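Local coordinates for protein DNA polymerase III subunit beta (Deinococcus radiodurans, PDB 4TRT) that probably encircles DNA as a ring-shaped head-to-tail homodimer, tethering DNA polymerases and other proteins to it and conferring processivity, at residues L248-P253 and A331-S336. Numbering follows the deposited sequence.
Sequences LQVTLP and AELLFS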
# COMPACT_ATOMS: atom_id res chain seq x y z
N LEU A 248 -10.16 -17.56 37.01
CA LEU A 248 -10.76 -16.28 36.72
C LEU A 248 -11.19 -16.23 35.25
O LEU A 248 -10.42 -16.62 34.36
CB LEU A 248 -9.77 -15.15 37.03
CG LEU A 248 -10.14 -13.69 36.72
CD1 LEU A 248 -11.33 -13.21 37.56
CD2 LEU A 248 -8.91 -12.81 36.97
N GLN A 249 -12.41 -15.74 35.01
CA GLN A 249 -13.01 -15.64 33.69
C GLN A 249 -13.42 -14.20 33.51
O GLN A 249 -14.04 -13.63 34.39
CB GLN A 249 -14.24 -16.54 33.60
CG GLN A 249 -14.99 -16.47 32.27
CD GLN A 249 -16.26 -17.29 32.32
OE1 GLN A 249 -16.21 -18.49 32.61
NE2 GLN A 249 -17.42 -16.65 32.09
N VAL A 250 -13.04 -13.61 32.39
CA VAL A 250 -13.39 -12.24 32.08
C VAL A 250 -14.04 -12.24 30.71
O VAL A 250 -13.55 -12.90 29.80
CB VAL A 250 -12.14 -11.32 32.09
CG1 VAL A 250 -12.47 -9.94 31.54
CG2 VAL A 250 -11.59 -11.20 33.51
N THR A 251 -15.17 -11.55 30.57
CA THR A 251 -15.86 -11.46 29.31
C THR A 251 -16.00 -9.97 28.96
O THR A 251 -16.38 -9.17 29.82
CB THR A 251 -17.25 -12.14 29.46
OG1 THR A 251 -17.06 -13.54 29.75
CG2 THR A 251 -18.03 -11.98 28.22
N LEU A 252 -15.72 -9.61 27.71
CA LEU A 252 -15.79 -8.23 27.28
C LEU A 252 -15.83 -8.14 25.76
O LEU A 252 -15.53 -9.12 25.08
CB LEU A 252 -14.59 -7.44 27.84
CG LEU A 252 -13.22 -7.71 27.23
CD1 LEU A 252 -12.21 -6.78 27.88
CD2 LEU A 252 -12.75 -9.16 27.35
N PRO A 253 -16.18 -6.96 25.23
CA PRO A 253 -16.24 -6.79 23.78
C PRO A 253 -14.88 -6.97 23.13
O PRO A 253 -13.90 -6.37 23.59
CB PRO A 253 -16.72 -5.35 23.62
CG PRO A 253 -17.40 -5.02 24.91
CD PRO A 253 -16.61 -5.74 25.94
N ALA A 331 -15.14 -11.45 23.68
CA ALA A 331 -14.05 -12.35 24.02
C ALA A 331 -14.25 -12.88 25.44
O ALA A 331 -14.77 -12.18 26.30
CB ALA A 331 -12.72 -11.62 23.91
N GLU A 332 -13.82 -14.12 25.65
CA GLU A 332 -13.77 -14.77 26.94
C GLU A 332 -12.31 -15.05 27.23
O GLU A 332 -11.62 -15.69 26.44
CB GLU A 332 -14.54 -16.09 26.86
CG GLU A 332 -15.45 -16.39 28.02
CD GLU A 332 -16.35 -17.59 27.71
OE1 GLU A 332 -15.82 -18.69 27.56
OE2 GLU A 332 -17.59 -17.43 27.60
N LEU A 333 -11.81 -14.53 28.35
CA LEU A 333 -10.41 -14.75 28.75
C LEU A 333 -10.44 -15.61 30.00
O LEU A 333 -11.05 -15.23 31.00
CB LEU A 333 -9.71 -13.41 29.07
CG LEU A 333 -10.00 -12.22 28.14
CD1 LEU A 333 -9.28 -10.98 28.64
CD2 LEU A 333 -9.62 -12.57 26.69
N LEU A 334 -9.78 -16.76 29.94
CA LEU A 334 -9.75 -17.70 31.03
C LEU A 334 -8.33 -17.81 31.56
O LEU A 334 -7.42 -18.23 30.83
CB LEU A 334 -10.22 -19.06 30.54
CG LEU A 334 -11.55 -19.15 29.81
CD1 LEU A 334 -11.72 -20.58 29.29
CD2 LEU A 334 -12.71 -18.77 30.70
N PHE A 335 -8.14 -17.45 32.83
CA PHE A 335 -6.83 -17.38 33.45
C PHE A 335 -6.66 -18.49 34.47
O PHE A 335 -7.57 -18.75 35.27
CB PHE A 335 -6.66 -16.03 34.14
CG PHE A 335 -6.76 -14.87 33.22
CD1 PHE A 335 -5.78 -14.64 32.26
CD2 PHE A 335 -7.84 -14.00 33.30
CE1 PHE A 335 -5.86 -13.55 31.42
CE2 PHE A 335 -7.94 -12.92 32.44
CZ PHE A 335 -6.94 -12.69 31.51
N SER A 336 -5.51 -19.16 34.42
CA SER A 336 -5.22 -20.22 35.36
C SER A 336 -4.37 -19.72 36.54
O SER A 336 -4.17 -20.46 37.48
CB SER A 336 -4.54 -21.40 34.66
OG SER A 336 -3.26 -21.06 34.15
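Leu248 and Phe335 form a hydrogen-bonded antiparallel pair with unequal bonds: Phe335 N reaches Leu248 O at 2.9 Å and nearly straight (174°), whereas the return bond from Leu248 N is weak. Their side chains lie side by side, Leu248 CD2 4.0 Å from Phe335 CD2, and Met311 touches both. On the other face of the sheet, with CG anti to the backbone N (chi1 177°), Gln249 lays CG against Leu334 CD2 at 3.6 Å. Val250 exchanges two bonds with Leu333, the shorter from Leu333 N to Val250 O (2.8 Å), while Val250 CG2 meets the edge of the Phe335 ring at CE2 (4.2 Å). Thr251 OG1 lies 3.7 Å from Glu332 CG; the Glu332 carboxylate turns to Arg345, a salt bridge, and to Gly348 N. Leu252 and Ala331 exchange two hydrogen bonds, the shorter from Ala331 N to Leu252 O (2.7 Å), and Leu252 CD2 packs on Leu333 CD1 (4.1 Å), the two side chains crossing at about a right angle. Pro253 occupies the N-cap position before helix 254-265. The N-to-C strand directions differ by 163°: neighbouring antiparallel strands, from segments 78 residues apart, in the C-terminal domain of the ring-forming beta subunit.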